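Local atomic coordinates of DNA-3-methyladenine glycosidase (Bacillus halodurans, PDB entry 2H56), a protein that belongs to the helix-hairpin-helix (HhH-GPD) superfamily of base excision DNA repair proteins and is folded mainly from helices. Residues I146-W149 with T150-F154; E184-G187 with K188-L191. One frame throughout, in Å; residues are numbered along the deposited sequence.

In the fold
Contacts 1 and 2 follow each other along the chain within the HhH-GPD region, and each lies at the start of a helix. Contact 1 (146-154) carries the end of a hairpin into helix 148-157, its centre about 7 Å from the centre of the chain. Contact 2 (184-191) comes later, where the loop after helix 170-180 enters helix 187-195, its centre about 20 Å from that of the chain. The two contact centres are 20 Å apart, and their nearest atoms, about 8 Å apart, do not touch. Contact 1 belongs to the helix-hairpin-helix element that names the superfamily, formed by helix 133-141, a short hairpin and helix 148-157; contact 2, farther from the centre, begins a helix that packs on helix 170-180.

Contact 1 (I146-W149 with T150-F154); sequences IGQW and TAEMF
Gln148 and Glu152 are joined one helical turn apart by a side-chain hydrogen bond, Gln148 NE2 to Glu152 OE2, of 2.8 Å. The amide plane stands 89° from the carboxylate plane, and its N-H reaches OE2 from above that plane. The bent Gln148 chain, turned at its second torsion (chi2 90°), brings the amide back over the extended glutamate. Glu152 OE1 has another partner, Ser166 OG, so both carboxylate oxygens are engaged. Three backbone bonds open the helix: Ala151 N to Gly147 O, at 2.7 Å, is followed by Glu152 N to Gln148 O and Met153 N to Trp149 O. Gly147 is the N-cap and ends the hairpin of the helix-hairpin-helix motif, in which helix 133-141 precedes helix 148-157. Met153, present as selenomethionine, lays CG over one face of the Trp149 indole in a CH-pi contact, 3.7 Å from the centroid of the six-membered ring and 24° off its normal. Met153 SE takes a more oblique position, 4.4 Å from the centroid of the five-membered ring of Trp149, a Met-aromatic contact. The indole NE1 is hydrogen-bonded to Asp169, which ties the ring to the chain beyond this helix. At the hairpin end, Ile146 CG2 meets Thr150 CB at 3.8 Å, the two side chains crossing at about a right angle. Ala151 packs on Leu140 and Thr141 of helix 133-141, and Ile146 on Leu55 of helix 51-61.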
ATOM      1  N   ILE A 146      -8.654  -2.742 -10.170  1.00 71.74           N
ATOM      2  CA  ILE A 146      -7.879  -3.162  -8.989  1.00 68.78           C
ATOM      3  C   ILE A 146      -7.128  -4.457  -9.232  1.00 66.42           C
ATOM      4  O   ILE A 146      -7.719  -5.514  -9.320  1.00 66.25           O
ATOM      5  CB  ILE A 146      -8.760  -3.406  -7.760  1.00 69.72           C
ATOM      6  CG1 ILE A 146      -9.733  -2.255  -7.545  1.00 71.81           C
ATOM      7  CG2 ILE A 146      -7.867  -3.614  -6.520  1.00 64.13           C
ATOM      8  CD1 ILE A 146      -9.089  -1.013  -7.191  1.00 70.83           C
ATOM      9  N   GLY A 147      -5.809  -4.367  -9.331  1.00 68.57           N
ATOM     10  CA  GLY A 147      -4.946  -5.538  -9.428  1.00 65.89           C
ATOM     11  C   GLY A 147      -4.401  -5.957  -8.071  1.00 69.69           C
ATOM     12  O   GLY A 147      -4.592  -5.277  -7.031  1.00 72.37           O
ATOM     13  N   GLN A 148      -3.726  -7.099  -8.083  1.00 68.76           N
ATOM     14  CA  GLN A 148      -3.038  -7.640  -6.921  1.00 69.16           C
ATOM     15  C   GLN A 148      -2.271  -6.556  -6.148  1.00 66.90           C
ATOM     16  O   GLN A 148      -2.524  -6.335  -4.977  1.00 66.45           O
ATOM     17  CB  GLN A 148      -2.102  -8.767  -7.384  1.00 69.57           C
ATOM     18  CG  GLN A 148      -1.235  -9.411  -6.306  1.00 77.81           C
ATOM     19  CD  GLN A 148      -1.891 -10.589  -5.644  1.00 82.74           C
ATOM     20  OE1 GLN A 148      -2.830 -11.168  -6.178  1.00 92.75           O
ATOM     21  NE2 GLN A 148      -1.384 -10.968  -4.482  1.00 78.40           N
ATOM     22  N   TRP A 149      -1.344  -5.880  -6.808  1.00 66.18           N
ATOM     23  CA  TRP A 149      -0.541  -4.844  -6.159  1.00 65.81           C
ATOM     24  C   TRP A 149      -1.432  -3.795  -5.534  1.00 65.29           C
ATOM     25  O   TRP A 149      -1.211  -3.402  -4.381  1.00 68.20           O
ATOM     26  CB  TRP A 149       0.424  -4.193  -7.167  1.00 69.78           C
ATOM     27  CG  TRP A 149       1.229  -3.127  -6.582  1.00 70.74           C
ATOM     28  CD1 TRP A 149       2.321  -3.279  -5.807  1.00 76.11           C
ATOM     29  CD2 TRP A 149       1.004  -1.725  -6.698  1.00 76.31           C
ATOM     30  NE1 TRP A 149       2.792  -2.057  -5.403  1.00 76.34           N
ATOM     31  CE2 TRP A 149       2.002  -1.081  -5.936  1.00 73.08           C
ATOM     32  CE3 TRP A 149       0.028  -0.945  -7.336  1.00 78.44           C
ATOM     33  CZ2 TRP A 149       2.072   0.305  -5.806  1.00 74.03           C
ATOM     34  CZ3 TRP A 149       0.093   0.436  -7.204  1.00 76.52           C
ATOM     35  CH2 TRP A 149       1.115   1.048  -6.448  1.00 75.88           C
ATOM     36  N   THR A 150      -2.452  -3.353  -6.278  1.00 63.18           N
ATOM     37  CA  THR A 150      -3.371  -2.325  -5.805  1.00 62.56           C
ATOM     38  C   THR A 150      -4.067  -2.828  -4.554  1.00 63.82           C
ATOM     39  O   THR A 150      -4.157  -2.105  -3.571  1.00 65.02           O
ATOM     40  CB  THR A 150      -4.425  -1.975  -6.853  1.00 61.92           C
ATOM     41  OG1 THR A 150      -3.777  -1.760  -8.101  1.00 76.53           O
ATOM     42  CG2 THR A 150      -5.174  -0.709  -6.498  1.00 55.81           C
ATOM     43  N   ALA A 151      -4.560  -4.067  -4.586  1.00 62.92           N
ATOM     44  CA  ALA A 151      -5.245  -4.616  -3.423  1.00 62.40           C
ATOM     45  C   ALA A 151      -4.278  -4.654  -2.269  1.00 65.09           C
ATOM     46  O   ALA A 151      -4.651  -4.360  -1.135  1.00 66.20           O
ATOM     47  CB  ALA A 151      -5.766  -6.015  -3.685  1.00 61.27           C
ATOM     48  N   GLU A 152      -3.033  -5.030  -2.546  1.00 65.24           N
ATOM     49  CA  GLU A 152      -2.082  -5.188  -1.471  1.00 66.76           C
ATOM     50  C   GLU A 152      -1.770  -3.851  -0.800  1.00 68.35           C
ATOM     51  O   GLU A 152      -1.853  -3.753   0.430  1.00 66.87           O
ATOM     52  CB  GLU A 152      -0.832  -5.908  -1.948  1.00 66.97           C
ATOM     53  CG  GLU A 152      -1.075  -7.405  -2.056  1.00 65.99           C
ATOM     54  CD  GLU A 152      -0.022  -8.149  -2.870  1.00 76.88           C
ATOM     55  OE1 GLU A 152       0.656  -7.506  -3.737  1.00 72.59           O
ATOM     56  OE2 GLU A 152       0.101  -9.395  -2.636  1.00 79.85           O
HETATM   57  N   MSE A 153      -1.492  -2.821  -1.603  1.00 69.75           N
HETATM   58  CA  MSE A 153      -1.229  -1.471  -1.061  1.00 69.25           C
HETATM   59  C   MSE A 153      -2.425  -0.922  -0.280  1.00 69.32           C
HETATM   60  O   MSE A 153      -2.253  -0.223   0.776  1.00 67.67           O
HETATM   61  CB  MSE A 153      -0.895  -0.484  -2.164  1.00 66.96           C
HETATM   62  CG  MSE A 153       0.275  -0.863  -2.963  1.00 64.99           C
HETATM   63 SE   MSE A 153       1.881  -0.827  -1.909  0.70 60.17          SE
HETATM   64  CE  MSE A 153       2.169   1.198  -1.851  1.00 81.87           C
ATOM     65  N   PHE A 154      -3.614  -1.255  -0.790  1.00 64.74           N
ATOM     66  CA  PHE A 154      -4.847  -0.877  -0.136  1.00 67.70           C
ATOM     67  C   PHE A 154      -4.979  -1.537   1.212  1.00 70.10           C
ATOM     68  O   PHE A 154      -5.419  -0.882   2.162  1.00 76.18           O
ATOM     69  CB  PHE A 154      -6.053  -1.255  -0.985  1.00 69.77           C
ATOM     70  CG  PHE A 154      -7.357  -0.875  -0.372  1.00 72.16           C
ATOM     71  CD1 PHE A 154      -7.796   0.456  -0.407  1.00 79.67           C
ATOM     72  CD2 PHE A 154      -8.161  -1.836   0.227  1.00 68.07           C
ATOM     73  CE1 PHE A 154      -9.004   0.826   0.188  1.00 67.70           C
ATOM     74  CE2 PHE A 154      -9.377  -1.476   0.809  1.00 72.29           C
ATOM     75  CZ  PHE A 154      -9.797  -0.146   0.791  1.00 65.23           C
TER

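Contact 2 (E184-G187 with K188-L191); sequences EGDG and KKLL
Asp186 caps the N-terminus of helix 187-195, its OD1 accepting a hydrogen bond from Lys189 N at 3.2 Å. The N-H comes from well above the carboxylate plane, 75° out of it. The aspartate's first torsion, -176°, swings the carboxylate over the first turn, where helical amides lack carbonyl partners from an earlier turn; the negative charge there would also be expected to suit the positive end of the helix dipole. The main chain of Asp186 serves too: its O accepts from Leu190 N at 2.8 Å, so this residue satisfies two successive amides, one through its side chain and one through its backbone. The next bond in the series, Leu191 N to Gly187 O at 2.9 Å, continues the regular helical pattern. Beside the cap, the aliphatic part of Lys189 crosses the carboxylate obliquely, with Lys189 CD 3.4 Å from Asp186 OD2. The ammonium end bends away at its third and fourth torsions, and Lys189 NZ remains 4.6 Å from Asp186 OD2, too far for a salt bridge, though the opposite charges probably still attract. Leu190 folds back beside the incoming loop, CG 3.4 Å from Asp186 O and CD1 4.1 Å from Glu184 O, while its carbonyl O is hydrogen-bonded to His194 ND1. Helix 170-180 lies alongside this first turn: Leu190 rests on Ala176, Leu191 on Leu172 and Lys188 on Gln173, and the loop residues Leu165 and Val167 meet Leu191 and Lys188 respectively.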
ATOM      1  N   GLU A 184      22.526  -6.649  -5.306  1.00 75.52           N
ATOM      2  CA  GLU A 184      22.400  -7.461  -6.519  1.00 75.68           C
ATOM      3  C   GLU A 184      21.478  -8.637  -6.229  1.00 75.19           C
ATOM      4  O   GLU A 184      20.934  -8.723  -5.138  1.00 74.95           O
ATOM      5  CB  GLU A 184      23.779  -7.935  -6.969  1.00 75.30           C
ATOM      6  CG  GLU A 184      24.493  -6.921  -7.850  1.00 81.14           C
ATOM      7  CD  GLU A 184      25.945  -7.286  -8.115  1.00 86.25           C
ATOM      8  OE1 GLU A 184      26.704  -7.428  -7.131  1.00 90.35           O
ATOM      9  OE2 GLU A 184      26.328  -7.424  -9.299  1.00 80.45           O
ATOM     10  N   GLY A 185      21.289  -9.528  -7.200  1.00 75.34           N
ATOM     11  CA  GLY A 185      20.413 -10.696  -7.033  1.00 75.22           C
ATOM     12  C   GLY A 185      18.999 -10.389  -7.492  1.00 75.88           C
ATOM     13  O   GLY A 185      18.760  -9.305  -8.020  1.00 76.96           O
ATOM     14  N   ASP A 186      18.075 -11.343  -7.288  1.00 75.53           N
ATOM     15  CA  ASP A 186      16.658 -11.247  -7.732  1.00 73.42           C
ATOM     16  C   ASP A 186      15.753 -10.801  -6.578  1.00 71.70           C
ATOM     17  O   ASP A 186      15.405 -11.587  -5.689  1.00 69.98           O
ATOM     18  CB  ASP A 186      16.178 -12.597  -8.303  1.00 73.94           C
ATOM     19  CG  ASP A 186      14.746 -12.546  -8.873  1.00 80.65           C
ATOM     20  OD1 ASP A 186      13.954 -11.678  -8.459  1.00 93.18           O
ATOM     21  OD2 ASP A 186      14.395 -13.396  -9.728  1.00 87.09           O
ATOM     22  N   GLY A 187      15.378  -9.526  -6.607  1.00 70.47           N
ATOM     23  CA  GLY A 187      14.545  -8.920  -5.572  1.00 67.56           C
ATOM     24  C   GLY A 187      13.292  -9.704  -5.319  1.00 65.67           C
ATOM     25  O   GLY A 187      12.956  -9.965  -4.164  1.00 65.34           O
ATOM     26  N   LYS A 188      12.611 -10.115  -6.385  1.00 64.48           N
ATOM     27  CA  LYS A 188      11.378 -10.879  -6.222  1.00 66.11           C
ATOM     28  C   LYS A 188      11.667 -12.139  -5.385  1.00 66.12           C
ATOM     29  O   LYS A 188      11.099 -12.333  -4.301  1.00 63.47           O
ATOM     30  CB  LYS A 188      10.724 -11.226  -7.565  1.00 66.06           C
ATOM     31  CG  LYS A 188       9.237 -11.531  -7.437  1.00 71.92           C
ATOM     32  CD  LYS A 188       8.528 -11.854  -8.753  1.00 69.43           C
ATOM     33  CE  LYS A 188       7.230 -12.696  -8.515  1.00 74.19           C
ATOM     34  NZ  LYS A 188       5.992 -12.176  -9.206  1.00 84.23           N
ATOM     35  N   LYS A 189      12.588 -12.966  -5.863  1.00 65.77           N
ATOM     36  CA  LYS A 189      12.930 -14.195  -5.172  1.00 64.89           C
ATOM     37  C   LYS A 189      13.436 -13.952  -3.747  1.00 66.18           C
ATOM     38  O   LYS A 189      13.141 -14.745  -2.845  1.00 67.89           O
ATOM     39  CB  LYS A 189      13.979 -14.959  -5.970  1.00 67.09           C
ATOM     40  CG  LYS A 189      13.478 -15.662  -7.244  1.00 69.67           C
ATOM     41  CD  LYS A 189      14.653 -16.282  -7.980  1.00 75.19           C
ATOM     42  CE  LYS A 189      14.421 -17.753  -8.332  1.00 85.34           C
ATOM     43  NZ  LYS A 189      13.530 -17.920  -9.522  1.00 87.19           N
ATOM     44  N   LEU A 190      14.204 -12.877  -3.531  1.00 65.59           N
ATOM     45  CA  LEU A 190      14.779 -12.600  -2.197  1.00 65.11           C
ATOM     46  C   LEU A 190      13.648 -12.306  -1.244  1.00 64.93           C
ATOM     47  O   LEU A 190      13.597 -12.797  -0.118  1.00 60.41           O
ATOM     48  CB  LEU A 190      15.743 -11.410  -2.229  1.00 63.91           C
ATOM     49  CG  LEU A 190      17.141 -11.675  -2.796  1.00 66.90           C
ATOM     50  CD1 LEU A 190      17.945 -10.384  -2.963  1.00 60.61           C
ATOM     51  CD2 LEU A 190      17.908 -12.663  -1.942  1.00 50.14           C
ATOM     52  N   LEU A 191      12.737 -11.477  -1.733  1.00 66.49           N
ATOM     53  CA  LEU A 191      11.561 -11.063  -0.983  1.00 67.15           C
ATOM     54  C   LEU A 191      10.643 -12.249  -0.617  1.00 68.54           C
ATOM     55  O   LEU A 191      10.206 -12.356   0.519  1.00 71.13           O
ATOM     56  CB  LEU A 191      10.833 -10.022  -1.807  1.00 65.85           C
ATOM     57  CG  LEU A 191       9.789  -9.122  -1.213  1.00 66.96           C
ATOM     58  CD1 LEU A 191      10.232  -8.497   0.130  1.00 76.89           C
ATOM     59  CD2 LEU A 191       9.542  -8.097  -2.269  1.00 70.63           C
TER